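Local coordinates for uncharacterized protein YobA (PDB 4QY7) that is of unknown function but belongs to the DUF3221 family and folds as a small OB-fold beta domain, at residues A[62-67]-A[88-93]; A[13-16]-A[21-24]; A[72-77]-A[83-88]; A[32-37]-A[44-49]. All coordinates share one frame; numbering follows the deposited sequence. Where two conformers were deposited one is given.

How the contacts relate
All four contacts belong to one small OB-fold chain, and contacts 1, 2 and 3 all reach its single curved sheet. Contact 2, the hairpin between 13-16 and 21-24, is the most central; contact 1 lies about 10 Å from it, centre to centre, and the two join where Gly67 N meets Val13 O at 2.8 Å. Contact 3 is nested within the chain loop closed by contact 1 and shares Gln88 with it. Contact 4 sits outside the sheet, about 21 Å from contact 3 between centres, and meets the hairpin through Phe46 and Tyr35. No active site is identified; a bound nonaethylene glycol, probably from the crystallisation liquor, lies about 4 Å from the Trp73 side chain of contact 3.

Contact 1 of 4, residues A[62-67]-A[88-93]; sequences DDLKRG and QKYELL
Tyr90, on the edge strand 89-92, reaches across to Asp63 and Leu64 in a loop that has neither helical nor strand geometry. The backbones stay well apart, 8.1 Å between Leu64 CA and Leu92 CA at their nearest, which leaves the contact to side chains. Tyr90 and Leu92 both point toward the loop. A chi1 of 63° places the tyrosine CG between the backbone N and the carbonyl carbon, from where the ring extends to the loop and its hydroxyl meets Asp63. OH gives a hydrogen bond of 2.5 Å to Asp63 OD1, on the syn side of the carboxylate and 21° out of its plane, and OD1 itself lies at the edge of the ring. The two side chains come from opposite directions. Over one face of the same ring sits Leu64 CD1, 4.0 Å from the centroid, a CH-pi contact offset toward the rim. Leu92 CD1 touches Asp63 OD2 at 3.8 Å. Leu64 itself is buried against Val13 and Ile70. The tyrosine thus ties the loop to the sheet edge in two ways, polar at its hydroxyl and apolar on its face; with the hydroxyl as donor, the aspartate is probably the charged acceptor.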
# COMPACT_ATOMS: atom_id res chain seq x y z
N ASP A 62 -9.02 10.66 2.88
CA ASP A 62 -9.43 11.43 1.70
C ASP A 62 -8.25 11.77 0.80
O ASP A 62 -8.38 11.67 -0.42
CB ASP A 62 -10.18 12.70 2.11
CG ASP A 62 -11.52 12.46 2.77
OD1 ASP A 62 -12.04 11.32 2.67
OD2 ASP A 62 -12.07 13.41 3.38
N ASP A 63 -7.08 12.11 1.38
CA ASP A 63 -5.87 12.46 0.62
C ASP A 63 -5.07 11.25 0.10
O ASP A 63 -4.06 11.43 -0.59
CB ASP A 63 -4.95 13.36 1.47
CG ASP A 63 -4.38 12.73 2.73
OD1 ASP A 63 -4.93 11.69 3.17
OD2 ASP A 63 -3.44 13.30 3.31
N LEU A 64 -5.48 10.01 0.45
CA LEU A 64 -4.81 8.82 -0.04
C LEU A 64 -5.42 8.52 -1.40
O LEU A 64 -6.55 8.05 -1.47
CB LEU A 64 -4.98 7.68 0.96
CG LEU A 64 -4.10 6.51 0.73
CD1 LEU A 64 -2.65 6.90 0.89
CD2 LEU A 64 -4.47 5.40 1.70
N LYS A 65 -4.75 8.97 -2.46
CA LYS A 65 -5.28 8.85 -3.82
C LYS A 65 -4.36 8.09 -4.72
O LYS A 65 -3.14 8.04 -4.47
CB LYS A 65 -5.48 10.25 -4.42
CG LYS A 65 -6.29 11.18 -3.51
CD LYS A 65 -6.86 12.36 -4.21
CE LYS A 65 -7.75 13.14 -3.27
NZ LYS A 65 -8.40 14.29 -3.94
N ARG A 66 -4.92 7.57 -5.82
CA ARG A 66 -4.14 6.87 -6.84
C ARG A 66 -3.05 7.77 -7.37
O ARG A 66 -3.27 8.97 -7.61
CB ARG A 66 -5.02 6.41 -8.02
CG ARG A 66 -6.02 5.31 -7.70
CD ARG A 66 -6.62 4.76 -8.99
NE ARG A 66 -7.22 5.81 -9.83
CZ ARG A 66 -7.43 5.71 -11.14
NH1 ARG A 66 -7.10 4.60 -11.80
NH2 ARG A 66 -7.98 6.72 -11.81
N GLY A 67 -1.87 7.19 -7.51
CA GLY A 67 -0.72 7.93 -8.01
C GLY A 67 0.16 8.51 -6.94
O GLY A 67 1.31 8.88 -7.23
N GLN A 88 -1.06 1.84 10.66
CA GLN A 88 -1.37 2.78 11.74
C GLN A 88 -1.16 4.22 11.30
O GLN A 88 -1.69 5.14 11.92
CB GLN A 88 -0.47 2.51 12.96
CG GLN A 88 -0.52 1.07 13.49
CD GLN A 88 -1.91 0.65 13.93
OE1 GLN A 88 -2.68 1.44 14.48
NE2 GLN A 88 -2.24 -0.62 13.72
N LYS A 89 -0.37 4.43 10.23
CA LYS A 89 -0.10 5.76 9.78
C LYS A 89 0.43 5.74 8.38
O LYS A 89 0.97 4.72 7.93
CB LYS A 89 0.97 6.36 10.72
CG LYS A 89 1.52 7.74 10.34
CD LYS A 89 2.34 8.36 11.47
CE LYS A 89 3.72 7.77 11.62
NZ LYS A 89 4.33 8.13 12.93
N TYR A 90 0.27 6.84 7.67
CA TYR A 90 0.95 6.95 6.38
C TYR A 90 1.41 8.37 6.20
O TYR A 90 0.89 9.31 6.83
CB TYR A 90 0.13 6.49 5.17
CG TYR A 90 -1.12 7.30 4.94
CD1 TYR A 90 -1.10 8.43 4.14
CD2 TYR A 90 -2.35 6.86 5.42
CE1 TYR A 90 -2.25 9.20 3.95
CE2 TYR A 90 -3.52 7.59 5.18
CZ TYR A 90 -3.46 8.76 4.46
OH TYR A 90 -4.63 9.44 4.27
N GLU A 91 2.41 8.51 5.33
CA GLU A 91 2.97 9.81 4.98
C GLU A 91 3.04 9.93 3.48
O GLU A 91 3.47 9.00 2.83
CB GLU A 91 4.35 10.00 5.61
CG GLU A 91 4.93 11.37 5.34
CD GLU A 91 6.13 11.73 6.19
OE1 GLU A 91 7.01 10.85 6.37
OE2 GLU A 91 6.21 12.89 6.65
N LEU A 92 2.63 11.10 2.94
CA LEU A 92 2.69 11.32 1.50
C LEU A 92 4.13 11.76 1.16
O LEU A 92 4.66 12.69 1.77
CB LEU A 92 1.67 12.40 1.03
CG LEU A 92 0.14 12.10 1.29
CD1 LEU A 92 -0.74 13.15 0.60
CD2 LEU A 92 -0.30 10.74 0.78
N LEU A 93 4.77 11.07 0.21
CA LEU A 93 6.15 11.36 -0.18
C LEU A 93 6.19 12.26 -1.42
O LEU A 93 5.24 12.22 -2.24
CB LEU A 93 6.89 10.04 -0.45
CG LEU A 93 6.95 9.06 0.71
CD1 LEU A 93 7.75 7.82 0.33
CD2 LEU A 93 7.49 9.69 1.99
OXT LEU A 93 7.20 12.97 -1.62

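Contact 2 of 4, residues A[13-16]-A[21-24]; sequences VVLK and AILI
Ile22 packs against both Val14 and Leu15, and its side chain is worth following outward, taking those two in the conformers given. CB lies 4.0 Å from Val14 CG2 and almost as near Leu15 CB. From there the branches part: CG2, anti to the backbone N, turns to Val14 CG2, while CG1 runs alongside the leucine, the two side chains pointing the same way. At the tip, CD1 meets Leu15 CD1 at 3.8 Å. Leu42 of helix 39-45 lies against Val14 and Leu15, and Met43 against Ile22, covering this face. Swapping in an alanine here would probably leave the methyls of Val14 and Leu15 without their mate and open a gap beneath the helix.

The backbone explains why one isoleucine serves two neighbours. The strands run antiparallel at 166°, their axes 4.6 Å apart at closest. Val14 N donates to Ile22 O at 2.9 Å, nearly in line with the carbonyl, whereas Ile22 N gives its hydrogen to Leu15 O, bent to a C=O...N angle of 145°. Further along, Val14 CG1 also packs on Ile24 CG1, the side chains crossing at about a right angle. The other face carries Val13 CG2 on Leu23 CD2, 3.7 Å apart, and Lys16 CG beside the Ala21 methyl; the lysine then leads off to bond Thr61. With Val14 and Leu15 both opposite Ile22, this is a classic beta bulge in the hairpin of strands 7-16 and 20-24, a distortion that suits the strongly coiled first strand of an OB-fold.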
# COMPACT_ATOMS: atom_id res chain seq x y z
N VAL A 13 0.34 4.21 -4.66
CA VAL A 13 -1.08 3.82 -4.58
C VAL A 13 -1.62 3.59 -5.97
O VAL A 13 -1.67 4.54 -6.72
CB VAL A 13 -1.93 4.89 -3.86
CG1 VAL A 13 -3.42 4.49 -3.78
CG2 VAL A 13 -1.39 5.18 -2.46
N VAL A 14 -2.05 2.37 -6.31
CA VAL A 14 -2.61 2.06 -7.65
C VAL A 14 -4.13 1.90 -7.56
O VAL A 14 -4.83 2.27 -8.51
CB VAL A 14 -1.97 0.85 -8.37
CG1 VAL A 14 -0.60 1.22 -8.91
CG2 VAL A 14 -1.89 -0.39 -7.48
N LEU A 15 -4.64 1.37 -6.45
CA LEU A 15 -6.08 1.23 -6.21
C LEU A 15 -6.38 1.65 -4.79
O LEU A 15 -5.58 1.39 -3.89
CB LEU A 15 -6.55 -0.21 -6.43
CG LEU A 15 -6.42 -0.77 -7.84
CD1 LEU A 15 -6.42 -2.30 -7.82
CD2 LEU A 15 -7.53 -0.24 -8.75
N LYS A 16 -7.51 2.32 -4.56
CA LYS A 16 -7.87 2.76 -3.21
C LYS A 16 -9.37 2.77 -3.11
O LYS A 16 -10.03 3.33 -3.98
CB LYS A 16 -7.31 4.17 -2.90
CG LYS A 16 -7.47 4.58 -1.41
CD LYS A 16 -8.71 5.46 -1.19
CE LYS A 16 -8.93 5.81 0.25
NZ LYS A 16 -10.00 6.85 0.41
N ALA A 21 -5.99 -0.08 0.35
CA ALA A 21 -5.29 0.45 -0.81
C ALA A 21 -4.33 -0.61 -1.30
O ALA A 21 -3.82 -1.40 -0.49
CB ALA A 21 -4.57 1.76 -0.49
N ILE A 22 -4.10 -0.68 -2.60
CA ILE A 22 -3.13 -1.58 -3.19
C ILE A 22 -1.94 -0.75 -3.57
O ILE A 22 -2.10 0.22 -4.32
CB ILE A 22 -3.70 -2.32 -4.42
CG1 ILE A 22 -4.98 -3.09 -3.98
CG2 ILE A 22 -2.62 -3.23 -5.10
CD1 ILE A 22 -5.37 -4.30 -4.75
N LEU A 23 -0.76 -1.11 -3.04
CA LEU A 23 0.48 -0.39 -3.33
C LEU A 23 1.39 -1.21 -4.19
O LEU A 23 1.56 -2.40 -3.94
CB LEU A 23 1.24 -0.07 -2.04
CG LEU A 23 0.47 0.55 -0.91
CD1 LEU A 23 1.42 0.91 0.23
CD2 LEU A 23 -0.30 1.77 -1.38
N ILE A 24 2.05 -0.55 -5.15
CA ILE A 24 3.10 -1.17 -5.96
C ILE A 24 4.41 -0.76 -5.35
O ILE A 24 4.64 0.42 -5.13
CB ILE A 24 2.97 -0.75 -7.44
CG1 ILE A 24 1.66 -1.29 -8.01
CG2 ILE A 24 4.21 -1.20 -8.24
CD1 ILE A 24 1.37 -2.75 -7.81

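Contact 3 of 4, residues A[72-77]-A[83-88]; sequences VWFHTR and PSATIQ
Ile87 crosses Val72 at about a right angle. Its chi1 of 61° puts CG1 between the backbone N and the carbonyl carbon and leaves CG2 beside the N, where it meets Val72 CB at 3.8 Å, while CD1 reaches on to Val72 CG1. A glycine in its place would probably leave Val72, and Val53 of strand 50-54, facing a gap in the core. Phe74 has the same kind of first torsion, 57°, which swings the ring away from the neighbouring segment; Ala85 CB still approaches it obliquely, 3.8 Å from Phe74 CD2. Phe74 CZ in turn lies over one face of the Arg77 guanidinium, whose NH1 bonds Gln7. The arginine's extended chain also runs alongside Pro83. In the conformer given, Gln88 crosses the imidazole of His75, ring and amide planes 41° apart.

One direct backbone bond joins the segments, Gln88 N to Trp73 O at 2.8 Å. Beyond it the backbone at His75 and Thr76 bows outward and two waters bridge it; the segments close again at Arg77, whose CA approaches Ser84 O. One water accepts from His75 N and, in that same conformer, Gln88 NE2, and donates to Thr86 O; the second accepts from Thr86 N and donates to Thr76 O at 2.7 Å. The waters thus give these backbone groups hydrogen-bond partners across the bow, beside the apolar packing of Val72, Phe74, Ala85 and Ile87.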
# COMPACT_ATOMS: atom_id res chain seq x y z
N VAL A 72 4.15 3.81 4.65
CA VAL A 72 3.14 3.33 5.61
C VAL A 72 3.86 2.73 6.79
O VAL A 72 4.98 2.19 6.60
CB VAL A 72 2.15 2.32 5.00
CG1 VAL A 72 1.38 2.96 3.83
CG2 VAL A 72 2.86 1.04 4.53
N TRP A 73 3.20 2.75 7.97
CA TRP A 73 3.73 2.17 9.20
C TRP A 73 2.77 1.13 9.72
O TRP A 73 1.55 1.34 9.66
CB TRP A 73 3.98 3.21 10.29
CG TRP A 73 5.21 4.01 10.06
CD1 TRP A 73 6.45 3.76 10.57
CD2 TRP A 73 5.33 5.17 9.25
NE1 TRP A 73 7.34 4.70 10.11
CE2 TRP A 73 6.67 5.60 9.32
CE3 TRP A 73 4.42 5.91 8.48
CZ2 TRP A 73 7.13 6.73 8.65
CZ3 TRP A 73 4.88 7.02 7.80
CH2 TRP A 73 6.21 7.43 7.89
N PHE A 74 3.32 -0.01 10.20
CA PHE A 74 2.47 -1.10 10.66
C PHE A 74 3.23 -1.99 11.62
O PHE A 74 4.46 -1.94 11.64
CB PHE A 74 2.00 -1.93 9.44
CG PHE A 74 3.14 -2.48 8.61
CD1 PHE A 74 3.70 -1.72 7.58
CD2 PHE A 74 3.61 -3.77 8.81
CE1 PHE A 74 4.81 -2.20 6.87
CE2 PHE A 74 4.70 -4.25 8.08
CZ PHE A 74 5.27 -3.48 7.09
N HIS A 75 2.53 -2.80 12.40
CA HIS A 75 3.22 -3.69 13.35
C HIS A 75 3.74 -4.95 12.64
O HIS A 75 4.92 -5.29 12.78
CB HIS A 75 2.30 -4.07 14.50
CG HIS A 75 1.92 -2.88 15.32
ND1 HIS A 75 2.87 -2.21 16.10
CD2 HIS A 75 0.74 -2.23 15.41
CE1 HIS A 75 2.22 -1.20 16.66
NE2 HIS A 75 0.93 -1.18 16.28
N THR A 76 2.87 -5.64 11.91
CA THR A 76 3.24 -6.89 11.24
C THR A 76 2.51 -7.12 9.95
O THR A 76 1.44 -6.56 9.74
CB THR A 76 2.95 -8.08 12.18
OG1 THR A 76 3.52 -9.27 11.63
CG2 THR A 76 1.46 -8.31 12.40
N ARG A 77 3.09 -7.98 9.10
CA ARG A 77 2.47 -8.40 7.86
C ARG A 77 1.63 -9.60 8.15
O ARG A 77 2.04 -10.50 8.90
CB ARG A 77 3.47 -8.80 6.75
CG ARG A 77 4.26 -7.67 6.09
CD ARG A 77 5.45 -8.25 5.32
NE ARG A 77 6.31 -7.19 4.76
CZ ARG A 77 7.17 -6.46 5.47
NH1 ARG A 77 7.29 -6.64 6.78
NH2 ARG A 77 7.89 -5.51 4.88
N PRO A 83 1.55 -9.81 0.40
CA PRO A 83 1.49 -9.46 1.81
C PRO A 83 0.48 -8.35 2.05
O PRO A 83 0.19 -7.55 1.15
CB PRO A 83 2.92 -8.99 2.16
CG PRO A 83 3.65 -8.93 0.93
CD PRO A 83 2.86 -9.52 -0.20
N SER A 84 -0.07 -8.33 3.22
CA SER A 84 -1.03 -7.34 3.61
C SER A 84 -0.78 -6.91 5.03
O SER A 84 -0.15 -7.64 5.81
CB SER A 84 -2.44 -7.89 3.45
OG SER A 84 -2.52 -9.17 4.05
N ALA A 85 -1.19 -5.68 5.35
CA ALA A 85 -1.02 -5.22 6.72
C ALA A 85 -2.02 -4.17 7.06
O ALA A 85 -2.34 -3.34 6.19
CB ALA A 85 0.39 -4.66 6.92
N THR A 86 -2.46 -4.14 8.32
CA THR A 86 -3.31 -3.05 8.82
C THR A 86 -2.38 -1.91 9.17
O THR A 86 -1.50 -2.14 9.99
CB THR A 86 -4.08 -3.48 10.05
OG1 THR A 86 -4.83 -4.64 9.73
CG2 THR A 86 -4.99 -2.36 10.57
N ILE A 87 -2.52 -0.73 8.58
CA ILE A 87 -1.53 0.32 8.84
C ILE A 87 -2.00 1.26 9.91
O ILE A 87 -3.21 1.42 10.09
CB ILE A 87 -1.11 1.07 7.56
CG1 ILE A 87 -2.31 1.80 6.88
CG2 ILE A 87 -0.46 0.07 6.57
CD1 ILE A 87 -1.91 2.91 5.88
N GLN A 88 -1.06 1.84 10.66
CA GLN A 88 -1.37 2.78 11.74
C GLN A 88 -1.16 4.22 11.30
O GLN A 88 -1.69 5.14 11.92
CB GLN A 88 -0.47 2.51 12.96
CG GLN A 88 -0.52 1.07 13.49
CD GLN A 88 -1.91 0.65 13.93
OE1 GLN A 88 -2.68 1.44 14.48
NE2 GLN A 88 -2.24 -0.62 13.72
O HOH W 1 -0.32 -2.33 12.22
O HOH W 2 -1.25 -6.14 10.06

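Contact 4 of 4, residues A[32-37]-A[44-49]; sequences KEDYNL and NKFKNN
Asp34 stands at the meeting point of Lys45 and Phe46, taking the amine on one oxygen and the ring edge at the other. Lys45 leaves the last turn of helix 39-45 with CG anti to the backbone N (chi1 -179°) and stays extended to its tip, crossing the aspartate at about a right angle. Its NZ binds Asp34 OD1 at 2.8 Å, a salt bridge met on the syn side of the carboxylate and 20° out of its plane. Phe46 follows directly in the chain, and its ring stands almost square to the carboxylate, the planes 88° apart. The ring turns its edge to the acid, CZ 3.6 Å from Asp34 OD2. Leu37 CD1 rests against Lys45 CD at 4.0 Å, again at about a right angle, so the aliphatic part of the lysine touches the phenylalanine face at CG and the leucine at CD. Asp34 OD2 is also held by the backbone N of Gly31. Phe46 packs on Ile24 as well, linking this corner to the sheet. A largely buried carboxylate thus has both oxygens engaged, one by a charged amine and one by a backbone N-H, and the positive rim of the ring probably adds a weaker favourable contact.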
# COMPACT_ATOMS: atom_id res chain seq x y z
N LYS A 32 1.70 5.53 -16.49
CA LYS A 32 0.33 6.04 -16.55
C LYS A 32 -0.72 4.96 -16.90
O LYS A 32 -1.83 4.99 -16.34
CB LYS A 32 0.23 7.19 -17.57
CG LYS A 32 -1.12 7.89 -17.57
CD LYS A 32 -1.06 9.23 -18.31
CE LYS A 32 -2.43 9.69 -18.78
NZ LYS A 32 -2.34 10.89 -19.65
N GLU A 33 -0.41 4.04 -17.80
CA GLU A 33 -1.41 3.01 -18.21
C GLU A 33 -1.57 1.90 -17.20
O GLU A 33 -2.59 1.20 -17.26
CB GLU A 33 -1.09 2.41 -19.57
CG GLU A 33 -1.27 3.45 -20.65
CD GLU A 33 -0.97 2.97 -22.05
OE1 GLU A 33 -0.63 1.78 -22.24
OE2 GLU A 33 -1.08 3.80 -22.98
N ASP A 34 -0.68 1.80 -16.21
CA ASP A 34 -0.87 0.80 -15.14
C ASP A 34 -2.12 1.16 -14.30
O ASP A 34 -2.66 0.29 -13.64
CB ASP A 34 0.37 0.67 -14.25
CG ASP A 34 1.58 0.14 -15.01
OD1 ASP A 34 1.40 -0.62 -15.97
OD2 ASP A 34 2.71 0.54 -14.68
N TYR A 35 -2.60 2.41 -14.37
CA TYR A 35 -3.79 2.84 -13.64
C TYR A 35 -5.09 2.45 -14.37
O TYR A 35 -6.18 2.75 -13.85
CB TYR A 35 -3.72 4.37 -13.38
CG TYR A 35 -2.56 4.72 -12.46
CD1 TYR A 35 -2.67 4.58 -11.08
CD2 TYR A 35 -1.32 5.09 -12.98
CE1 TYR A 35 -1.58 4.82 -10.24
CE2 TYR A 35 -0.22 5.29 -12.15
CZ TYR A 35 -0.36 5.20 -10.78
OH TYR A 35 0.71 5.41 -9.94
N ASN A 36 -5.04 1.75 -15.51
CA ASN A 36 -6.29 1.25 -16.11
C ASN A 36 -6.32 -0.27 -15.98
O ASN A 36 -7.23 -0.90 -16.51
CB ASN A 36 -6.47 1.73 -17.56
CG ASN A 36 -5.44 1.25 -18.55
OD1 ASN A 36 -5.03 0.07 -18.53
ND2 ASN A 36 -5.10 2.10 -19.53
N LEU A 37 -5.34 -0.87 -15.28
CA LEU A 37 -5.33 -2.32 -15.13
C LEU A 37 -6.27 -2.74 -14.03
O LEU A 37 -6.46 -2.03 -13.04
CB LEU A 37 -3.91 -2.82 -14.78
CG LEU A 37 -2.85 -2.60 -15.86
CD1 LEU A 37 -1.48 -3.00 -15.35
CD2 LEU A 37 -3.17 -3.39 -17.12
N ASN A 44 -0.85 -9.97 -11.61
CA ASN A 44 0.02 -10.66 -12.56
C ASN A 44 1.28 -9.84 -12.89
O ASN A 44 2.39 -10.35 -12.76
CB ASN A 44 -0.74 -10.96 -13.85
CG ASN A 44 0.07 -11.70 -14.86
OD1 ASN A 44 0.52 -12.82 -14.60
ND2 ASN A 44 0.31 -11.09 -16.03
N LYS A 45 1.11 -8.58 -13.29
CA LYS A 45 2.23 -7.74 -13.69
C LYS A 45 3.21 -7.42 -12.55
O LYS A 45 4.42 -7.42 -12.79
CB LYS A 45 1.70 -6.42 -14.26
CG LYS A 45 2.77 -5.47 -14.75
CD LYS A 45 2.24 -4.42 -15.69
CE LYS A 45 3.36 -3.52 -16.14
NZ LYS A 45 2.93 -2.57 -17.19
N PHE A 46 2.71 -7.13 -11.35
CA PHE A 46 3.59 -6.72 -10.24
C PHE A 46 3.73 -7.81 -9.17
O PHE A 46 3.90 -7.48 -8.01
CB PHE A 46 3.04 -5.42 -9.61
CG PHE A 46 3.13 -4.26 -10.57
CD1 PHE A 46 4.35 -3.68 -10.88
CD2 PHE A 46 1.99 -3.76 -11.18
CE1 PHE A 46 4.43 -2.63 -11.80
CE2 PHE A 46 2.07 -2.70 -12.09
CZ PHE A 46 3.28 -2.12 -12.37
N LYS A 47 3.68 -9.09 -9.56
CA LYS A 47 3.83 -10.24 -8.66
C LYS A 47 5.08 -10.05 -7.77
O LYS A 47 6.11 -9.60 -8.26
CB LYS A 47 3.96 -11.53 -9.51
CG LYS A 47 4.11 -12.83 -8.73
CD LYS A 47 4.41 -13.98 -9.68
CE LYS A 47 4.76 -15.25 -8.95
NZ LYS A 47 5.43 -16.24 -9.84
N ASN A 48 4.91 -10.27 -6.46
CA ASN A 48 5.95 -10.07 -5.44
C ASN A 48 6.37 -8.60 -5.31
O ASN A 48 7.34 -8.32 -4.62
CB ASN A 48 7.19 -10.95 -5.67
CG ASN A 48 6.83 -12.39 -5.84
OD1 ASN A 48 5.87 -12.88 -5.24
ND2 ASN A 48 7.57 -13.10 -6.68
N ASN A 49 5.63 -7.64 -5.95
CA ASN A 49 5.93 -6.22 -5.80
C ASN A 49 4.62 -5.45 -5.46
O ASN A 49 4.42 -4.32 -5.90
CB ASN A 49 6.58 -5.68 -7.07
CG ASN A 49 8.04 -6.04 -7.15
OD1 ASN A 49 8.43 -6.96 -7.85
ND2 ASN A 49 8.86 -5.35 -6.36